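Local coordinates for acetyltransferase-like, GNAT family (Bacteroides thetaiotaomicron, PDB 3EY5), which probably acts as an N-acetyltransferase of the GNAT family, transferring an acetyl group to an amine, at residues A[67-71]-A[72-76]; A[95-98]-A[99-102]. All coordinates share one frame; numbering follows the deposited sequence. Where two conformers were deposited one is given.

Contact 1. Residues A[67-71]-A[72-76]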
# COMPACT_ATOMS: atom_id res chain seq x y z
N TYR A 67 -2.28 -3.87 -3.83
CA TYR A 67 -3.50 -3.51 -3.17
C TYR A 67 -4.48 -4.67 -3.13
O TYR A 67 -4.40 -5.63 -3.92
CB TYR A 67 -4.12 -2.24 -3.82
CG TYR A 67 -4.69 -2.49 -5.18
CD1 TYR A 67 -5.96 -3.02 -5.33
CD2 TYR A 67 -3.94 -2.20 -6.34
CE1 TYR A 67 -6.49 -3.27 -6.58
CE2 TYR A 67 -4.48 -2.45 -7.63
CZ TYR A 67 -5.75 -3.00 -7.72
OH TYR A 67 -6.31 -3.25 -8.94
N TRP A 68 -5.41 -4.56 -2.20
CA TRP A 68 -6.49 -5.50 -2.09
C TRP A 68 -7.79 -4.83 -2.49
O TRP A 68 -8.07 -3.66 -2.17
CB TRP A 68 -6.64 -5.97 -0.66
CG TRP A 68 -5.46 -6.68 -0.14
CD1 TRP A 68 -4.25 -6.12 0.21
CD2 TRP A 68 -5.34 -8.09 0.11
NE1 TRP A 68 -3.40 -7.07 0.65
CE2 TRP A 68 -4.03 -8.30 0.60
CE3 TRP A 68 -6.20 -9.19 -0.07
CZ2 TRP A 68 -3.57 -9.57 0.97
CZ3 TRP A 68 -5.74 -10.47 0.29
CH2 TRP A 68 -4.44 -10.64 0.80
N ASP A 69 -8.61 -5.63 -3.16
CA ASP A 69 -9.94 -5.28 -3.58
C ASP A 69 -10.93 -5.85 -2.54
O ASP A 69 -11.01 -7.06 -2.37
CB ASP A 69 -10.13 -5.91 -4.97
CG ASP A 69 -11.57 -5.87 -5.47
OD1 ASP A 69 -12.40 -5.04 -4.99
OD2 ASP A 69 -11.87 -6.68 -6.39
N PHE A 70 -11.66 -4.98 -1.84
CA PHE A 70 -12.67 -5.37 -0.83
C PHE A 70 -14.08 -4.90 -1.18
O PHE A 70 -14.88 -4.59 -0.29
CB PHE A 70 -12.33 -4.84 0.57
CG PHE A 70 -11.14 -5.49 1.21
CD1 PHE A 70 -9.95 -4.79 1.35
CD2 PHE A 70 -11.21 -6.79 1.70
CE1 PHE A 70 -8.84 -5.39 1.97
CE2 PHE A 70 -10.10 -7.39 2.31
CZ PHE A 70 -8.92 -6.68 2.43
N ASP A 71 -14.40 -4.84 -2.47
CA ASP A 71 -15.76 -4.57 -2.98
C ASP A 71 -16.26 -3.17 -2.62
O ASP A 71 -16.68 -2.44 -3.50
CB ASP A 71 -16.79 -5.63 -2.55
CG ASP A 71 -16.23 -7.03 -2.56
OD1 ASP A 71 -15.91 -7.54 -3.66
OD2 ASP A 71 -16.13 -7.62 -1.45
N GLU A 72 -16.24 -2.81 -1.35
CA GLU A 72 -16.59 -1.45 -0.95
C GLU A 72 -15.45 -0.46 -1.17
O GLU A 72 -15.70 0.70 -1.46
CB GLU A 72 -17.02 -1.40 0.52
CG GLU A 72 -18.21 -2.28 0.85
CD GLU A 72 -17.82 -3.56 1.56
OE1 GLU A 72 -16.60 -3.80 1.75
OE2 GLU A 72 -18.74 -4.33 1.93
N PHE A 73 -14.21 -0.93 -1.01
CA PHE A 73 -13.00 -0.07 -0.98
C PHE A 73 -11.79 -0.89 -1.38
O PHE A 73 -11.87 -2.15 -1.41
CB PHE A 73 -12.75 0.53 0.42
CG PHE A 73 -12.45 -0.51 1.46
CD1 PHE A 73 -11.14 -0.76 1.86
CD2 PHE A 73 -13.46 -1.21 2.07
CE1 PHE A 73 -10.86 -1.73 2.82
CE2 PHE A 73 -13.18 -2.20 3.03
CZ PHE A 73 -11.89 -2.45 3.40
N TYR A 74 -10.69 -0.17 -1.65
CA TYR A 74 -9.38 -0.72 -1.91
C TYR A 74 -8.38 -0.39 -0.77
O TYR A 74 -8.37 0.74 -0.24
CB TYR A 74 -8.81 -0.13 -3.22
CG TYR A 74 -9.61 -0.44 -4.47
CD1 TYR A 74 -9.68 -1.74 -4.98
CD2 TYR A 74 -10.29 0.57 -5.14
CE1 TYR A 74 -10.43 -2.02 -6.16
CE2 TYR A 74 -11.03 0.31 -6.32
CZ TYR A 74 -11.09 -0.98 -6.81
OH TYR A 74 -11.82 -1.21 -7.95
N TYR A 75 -7.55 -1.38 -0.44
CA TYR A 75 -6.53 -1.22 0.60
C TYR A 75 -5.16 -1.29 -0.04
O TYR A 75 -4.83 -2.30 -0.69
CB TYR A 75 -6.62 -2.32 1.66
CG TYR A 75 -5.48 -2.26 2.63
CD1 TYR A 75 -5.28 -1.12 3.44
CD2 TYR A 75 -4.56 -3.31 2.74
CE1 TYR A 75 -4.23 -1.05 4.33
CE2 TYR A 75 -3.49 -3.25 3.64
CZ TYR A 75 -3.34 -2.10 4.41
OH TYR A 75 -2.31 -2.01 5.34
N VAL A 76 -4.38 -0.22 0.10
CA VAL A 76 -3.05 -0.20 -0.48
C VAL A 76 -2.05 -0.81 0.53
O VAL A 76 -1.84 -0.28 1.64
CB VAL A 76 -2.60 1.22 -0.96
CG1 VAL A 76 -1.13 1.19 -1.32
CG2 VAL A 76 -3.46 1.68 -2.19
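The beta hairpin of strands 60-69 and 74-81, in the central sheet of this GNAT fold, ends here, with Trp68 paired to Tyr75 and Phe70 and Phe73 closing the turn beyond. Trp68 and Tyr75 form an antiparallel hydrogen-bonded pair: Trp68 N donates to Tyr75 O (2.8 Å) and Tyr75 N to Trp68 O (2.9 Å). Beyond them Phe70 N reaches Phe73 O at 2.9 Å. Asp69 turns its carboxylate to the loop, where OD1 accepts Asp71 N from above the carboxylate plane, making an Asx turn. With CG between its backbone N and carbonyl carbon (chi1 64°), the Phe73 ring folds back against Phe70, whose CB sits over one face, 3.9 Å from the ring centroid. The two rings are nearly parallel but slid apart and barely overlap; Phe70 CE1 meets Tyr75 CB (3.8 Å), which lies at the edge of the Phe70 ring. On the hairpin's other side, the Tyr67 and Tyr74 side chains run side by side, their ring planes at 82°, CE1 of Tyr67 lying 3.9 Å from CD1 of Tyr74. Helix 161-176 packs on Trp68, Phe70, Phe73 and Tyr75, while Leu102 touches Tyr67 and Tyr74; strands 50-57 and 106-110 flank the hairpin.

Contact 2. Residues A[95-98]-A[99-102]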
# COMPACT_ATOMS: atom_id res chain seq x y z
N LEU A 95 0.44 9.22 -7.42
CA LEU A 95 -0.71 9.27 -6.53
C LEU A 95 -1.90 9.79 -7.30
O LEU A 95 -2.98 9.23 -7.24
CB LEU A 95 -0.43 10.22 -5.38
CG LEU A 95 -0.62 9.59 -4.03
CD1 LEU A 95 0.56 8.63 -3.91
CD2 LEU A 95 -0.53 10.69 -2.98
N GLU A 96 -1.65 10.87 -8.04
CA GLU A 96 -2.62 11.45 -8.95
C GLU A 96 -3.32 10.43 -9.87
O GLU A 96 -4.55 10.38 -9.90
CB GLU A 96 -1.90 12.52 -9.75
CG GLU A 96 -2.56 12.99 -11.02
CD GLU A 96 -1.67 13.99 -11.78
OE1 GLU A 96 -0.46 14.12 -11.44
OE2 GLU A 96 -2.17 14.67 -12.70
N HIS A 97 -2.55 9.62 -10.59
CA HIS A 97 -3.15 8.60 -11.46
C HIS A 97 -3.68 7.38 -10.70
O HIS A 97 -4.52 6.65 -11.21
CB HIS A 97 -2.19 8.14 -12.59
CG HIS A 97 -2.80 7.11 -13.49
ND1 HIS A 97 -3.66 7.44 -14.52
CD2 HIS A 97 -2.71 5.77 -13.49
CE1 HIS A 97 -4.05 6.33 -15.12
NE2 HIS A 97 -3.50 5.30 -14.51
N LEU A 98 -3.21 7.17 -9.47
CA LEU A 98 -3.71 6.08 -8.67
C LEU A 98 -5.19 6.30 -8.37
O LEU A 98 -5.99 5.37 -8.40
CB LEU A 98 -2.92 5.92 -7.35
CG LEU A 98 -3.57 4.89 -6.41
CD1 LEU A 98 -3.50 3.47 -6.96
CD2 LEU A 98 -2.99 4.94 -4.99
N CYS A 99 -5.54 7.53 -8.03
CA CYS A 99 -6.93 7.95 -7.87
C CYS A 99 -7.80 7.88 -9.14
O CYS A 99 -9.01 7.78 -9.05
CB CYS A 99 -6.97 9.35 -7.28
SG CYS A 99 -6.17 9.32 -5.66
N GLU A 100 -7.18 7.92 -10.31
CA GLU A 100 -7.92 7.66 -11.55
C GLU A 100 -8.16 6.16 -11.72
O GLU A 100 -9.23 5.71 -12.14
CB GLU A 100 -7.16 8.18 -12.76
CG GLU A 100 -6.65 9.60 -12.63
CD GLU A 100 -5.94 10.09 -13.91
OE1 GLU A 100 -6.40 9.76 -15.03
OE2 GLU A 100 -4.91 10.81 -13.78
N PHE A 101 -7.12 5.38 -11.41
CA PHE A 101 -7.10 3.96 -11.71
C PHE A 101 -8.03 3.21 -10.76
O PHE A 101 -8.70 2.25 -11.18
CB PHE A 101 -5.67 3.47 -11.61
CG PHE A 101 -5.47 2.01 -11.94
CD1 PHE A 101 -5.74 1.52 -13.22
CD2 PHE A 101 -4.95 1.14 -10.98
CE1 PHE A 101 -5.55 0.19 -13.53
CE2 PHE A 101 -4.74 -0.19 -11.28
CZ PHE A 101 -5.04 -0.68 -12.55
N LEU A 102 -8.04 3.65 -9.50
CA LEU A 102 -8.90 3.09 -8.45
C LEU A 102 -9.94 4.14 -8.06
O LEU A 102 -9.60 5.22 -7.55
CB LEU A 102 -8.06 2.66 -7.22
CG LEU A 102 -6.89 1.68 -7.39
CD1 LEU A 102 -6.23 1.43 -6.09
CD2 LEU A 102 -7.31 0.34 -7.99
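Phe101 N donates to His97 O (2.9 Å) and Leu102 N to Leu98 O (2.9 Å), the i+4 bonds that finish helix 90-101. The helix belongs to the beta-alpha-beta unit that links strands 74-81 and 106-110. Just before them, Cys99 N is bonded to Leu95 O at 3.2 Å. Two of these acceptors are shared: His97 O also receives a weak bond from Glu100 N, and Leu95 O another weak one from Leu98 N. Leu102 is the first residue to leave helical torsions, yet its amide is still held by the helix.

Among the side chains, His97, in the conformer described, has CG anti to its backbone N (chi1 -179°), which lays the imidazole along the outside of the helix between Glu100 and Phe101. The Glu100 side chain crosses that of His97 at about a right angle, its carboxylate plane turned 67° from the imidazole, and its CD is the atom nearest ND1 of His97 (3.5 Å). NE2 of His97 lies 4.1 Å from CB of Phe101, which approaches the imidazole obliquely. Phe7 stacks on the ring of Phe101 and also meets that of His97, its plane nearly parallel to the imidazole. On the buried side CD1 of Leu98 touches CD1 of Leu102 at 3.5 Å, and Ile65 and Tyr67 of strand 60-69 lie against these two leucines respectively.

The hydrogen bonds named here all join backbone atoms, so the amides of Cys99, Glu100, Phe101 and Leu102 are satisfied within the helix itself, while the Glu100 carboxylate lies near the imidazole without a defined bond to it.

How the contacts relate
Contacts 1 and 2 follow each other along the chain and meet directly: Leu102, at the end of helix 90-101, packs with CD2 on Tyr67 CZ (3.7 Å) and with CB on Tyr74 CD2 (3.7 Å). The hairpin 67-76 is the more buried, most of its aromatic side chains lying in the interior, with Asp71 and Glu72 of the turn exposed. Residues 95-102 are only partly buried, with the leucines turned to the sheet and Glu96 and Glu100 exposed. Backbone bonds run between neighbouring strands in contact 1 and within a single helix in contact 2. Strand 74-81 belongs to both the hairpin and the beta-alpha-beta unit, joining the two.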